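PDB 1Z85: ribosomal RNA small subunit methyltransferase E from Thermotoga maritima, which probably methylates the N3 position of a specific uridine in 16S rRNA of the assembled 30S subunit, with S-adenosyl-L-methionine as methyl donor. Local coordinates for residues I114-F119 and P148-L153. Numbering follows the deposited sequence.
Sequences IFFHKF and PKVSFL
Strands 114-117 and 149-152 run parallel, their short axes inclined at 24°, and a ladder of four backbone hydrogen bonds joins segments 114-119 and 148-153. I114 and F116 provide the N-H and C=O groups of the first segment for all four: I114 N gives a nearly straight bond to K149 O (2.9 Å, 177° at the hydrogen) and I114 O accepts from S151 N, while F116 N reaches S151 O at 2.8 Å. The last bond, L153 N to F116 O at 3.1 Å, is less regular, its donor standing well above the carbonyl plane. Beyond it a water bridges K118 N and L153 O. F115 and H117 instead turn their backbone toward strand 87-92, so strand 114-117 is hydrogen-bonded on both flanks, as an inner strand of the parallel sheet must be. The pairing closes a beta-alpha-beta unit through helix 128-142 and places 149-152 at the margin of the sheet within this chain, in the SPOUT-type, alpha/beta-knot methyltransferase domain. I114, F116, V150 and F152 share one face. With CG anti to its carbonyl carbon (chi1 -68°), F116 lies alongside V150, its CE2 3.9 Å from V150 CB, while I114 CG2 sits over one ring face, toward the rim; L128 and A131 of helix 128-142 and I103 of helix 96-108 pack against the F116 side chain. An alanine in place of F116 would probably leave V150 and I114 without this packing and loosen both helices against the sheet. On the other face, S151 CB approaches F115 CD1 at 3.8 Å. Separately, L153 CB meets F115 CB at 4.0 Å. The H117 imidazole presents its CD2 edge to L153 O, 3.0 Å away.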
loop_
_atom_site.group_PDB
_atom_site.type_symbol
_atom_site.label_atom_id
_atom_site.label_comp_id
_atom_site.label_asym_id
_atom_site.label_seq_id
_atom_site.Cartn_x
_atom_site.Cartn_y
_atom_site.Cartn_z
ATOM N N ILE B 114 16.123 6.626 -8.498
ATOM C CA ILE B 114 15.751 5.247 -8.817
ATOM C C ILE B 114 16.867 4.620 -9.704
ATOM O O ILE B 114 17.352 5.238 -10.666
ATOM C CB ILE B 114 14.431 5.232 -9.562
ATOM C CG1 ILE B 114 13.402 6.056 -8.778
ATOM C CG2 ILE B 114 13.967 3.793 -9.819
ATOM C CD1 ILE B 114 12.062 6.152 -9.445
ATOM N N PHE B 115 17.264 3.401 -9.345
ATOM C CA PHE B 115 18.271 2.623 -10.072
ATOM C C PHE B 115 17.628 1.320 -10.502
ATOM O O PHE B 115 17.128 0.543 -9.676
ATOM C CB PHE B 115 19.511 2.344 -9.227
ATOM C CG PHE B 115 20.302 3.568 -8.897
ATOM C CD1 PHE B 115 21.301 4.008 -9.736
ATOM C CD2 PHE B 115 20.036 4.304 -7.733
ATOM C CE1 PHE B 115 22.035 5.146 -9.424
ATOM C CE2 PHE B 115 20.723 5.456 -7.434
ATOM C CZ PHE B 115 21.745 5.884 -8.257
ATOM N N PHE B 116 17.650 1.074 -11.803
ATOM C CA PHE B 116 17.072 -0.146 -12.368
ATOM C C PHE B 116 18.107 -1.233 -12.552
ATOM O O PHE B 116 19.020 -1.103 -13.369
ATOM C CB PHE B 116 16.377 0.196 -13.693
ATOM C CG PHE B 116 15.176 1.037 -13.508
ATOM C CD1 PHE B 116 14.102 0.543 -12.812
ATOM C CD2 PHE B 116 15.118 2.313 -14.000
ATOM C CE1 PHE B 116 12.997 1.312 -12.641
ATOM C CE2 PHE B 116 13.988 3.093 -13.821
ATOM C CZ PHE B 116 12.958 2.608 -13.167
ATOM N N HIS B 117 17.923 -2.337 -11.837
ATOM C CA HIS B 117 18.807 -3.478 -11.944
ATOM C C HIS B 117 18.078 -4.778 -12.377
ATOM O O HIS B 117 17.007 -5.113 -11.923
ATOM C CB HIS B 117 19.560 -3.657 -10.593
ATOM C CG HIS B 117 20.662 -4.680 -10.634
ATOM N ND1 HIS B 117 20.551 -5.911 -10.015
ATOM C CD2 HIS B 117 21.882 -4.663 -11.222
ATOM C CE1 HIS B 117 21.651 -6.617 -10.245
ATOM N NE2 HIS B 117 22.495 -5.865 -10.932
ATOM N N LYS B 118 18.675 -5.484 -13.300
ATOM C CA LYS B 118 18.190 -6.775 -13.705
ATOM C C LYS B 118 18.913 -7.868 -12.863
ATOM O O LYS B 118 20.101 -8.211 -13.076
ATOM C CB LYS B 118 18.448 -6.937 -15.205
ATOM C CG LYS B 118 17.750 -8.119 -15.945
ATOM C CD LYS B 118 18.671 -8.478 -17.178
ATOM C CE LYS B 118 18.031 -9.371 -18.252
ATOM N NZ LYS B 118 18.529 -9.067 -19.670
ATOM N N PHE B 119 18.183 -8.427 -11.904
ATOM C CA PHE B 119 18.754 -9.468 -11.021
ATOM C C PHE B 119 18.914 -10.730 -11.830
ATOM O O PHE B 119 18.317 -10.846 -12.916
ATOM C CB PHE B 119 17.881 -9.673 -9.787
ATOM C CG PHE B 119 17.920 -8.499 -8.821
ATOM C CD1 PHE B 119 17.128 -7.363 -9.034
ATOM C CD2 PHE B 119 18.747 -8.516 -7.725
ATOM C CE1 PHE B 119 17.170 -6.283 -8.184
ATOM C CE2 PHE B 119 18.783 -7.435 -6.855
ATOM C CZ PHE B 119 17.991 -6.314 -7.086
ATOM N N PRO B 148 12.316 12.459 -9.155
ATOM C CA PRO B 148 13.467 11.586 -9.004
ATOM C C PRO B 148 14.165 11.346 -10.344
ATOM O O PRO B 148 13.519 11.329 -11.394
ATOM C CB PRO B 148 12.872 10.263 -8.484
ATOM C CG PRO B 148 11.454 10.291 -8.905
ATOM C CD PRO B 148 11.072 11.745 -8.845
ATOM N N LYS B 149 15.482 11.166 -10.276
ATOM C CA LYS B 149 16.267 10.776 -11.408
ATOM C C LYS B 149 16.117 9.271 -11.575
ATOM O O LYS B 149 15.801 8.600 -10.615
ATOM C CB LYS B 149 17.754 11.100 -11.187
ATOM C CG LYS B 149 18.095 12.472 -10.634
ATOM C CD LYS B 149 17.537 13.639 -11.433
ATOM C CE LYS B 149 18.087 14.992 -10.891
ATOM N NZ LYS B 149 17.326 16.208 -11.352
ATOM N N VAL B 150 16.315 8.765 -12.803
ATOM C CA VAL B 150 16.320 7.324 -13.107
ATOM C C VAL B 150 17.627 6.971 -13.822
ATOM O O VAL B 150 18.122 7.749 -14.605
ATOM C CB VAL B 150 15.091 6.871 -13.954
ATOM C CG1 VAL B 150 13.755 7.124 -13.169
ATOM C CG2 VAL B 150 15.079 7.547 -15.301
ATOM N N SER B 151 18.214 5.829 -13.450
ATOM C CA SER B 151 19.457 5.347 -14.000
ATOM C C SER B 151 19.395 3.817 -14.090
ATOM O O SER B 151 18.515 3.163 -13.459
ATOM C CB SER B 151 20.605 5.721 -13.069
ATOM O OG SER B 151 20.651 7.126 -12.860
ATOM N N PHE B 152 20.283 3.259 -14.901
ATOM C CA PHE B 152 20.551 1.834 -14.879
ATOM C C PHE B 152 21.649 1.593 -13.850
ATOM O O PHE B 152 22.428 2.489 -13.542
ATOM C CB PHE B 152 21.011 1.309 -16.228
ATOM C CG PHE B 152 19.993 1.436 -17.334
ATOM C CD1 PHE B 152 18.871 0.631 -17.343
ATOM C CD2 PHE B 152 20.207 2.329 -18.411
ATOM C CE1 PHE B 152 17.957 0.718 -18.361
ATOM C CE2 PHE B 152 19.276 2.417 -19.449
ATOM C CZ PHE B 152 18.134 1.609 -19.405
ATOM N N LEU B 153 21.705 0.394 -13.294
ATOM C CA LEU B 153 22.756 0.037 -12.333
ATOM C C LEU B 153 23.338 -1.295 -12.775
ATOM O O LEU B 153 22.591 -2.287 -12.891
ATOM C CB LEU B 153 22.130 -0.113 -10.924
ATOM C CG LEU B 153 23.143 -0.537 -9.834
ATOM C CD1 LEU B 153 24.143 0.570 -9.601
ATOM C CD2 LEU B 153 22.498 -0.965 -8.552
HETATM O O HOH W 1 21.184 -4.640 -14.703
#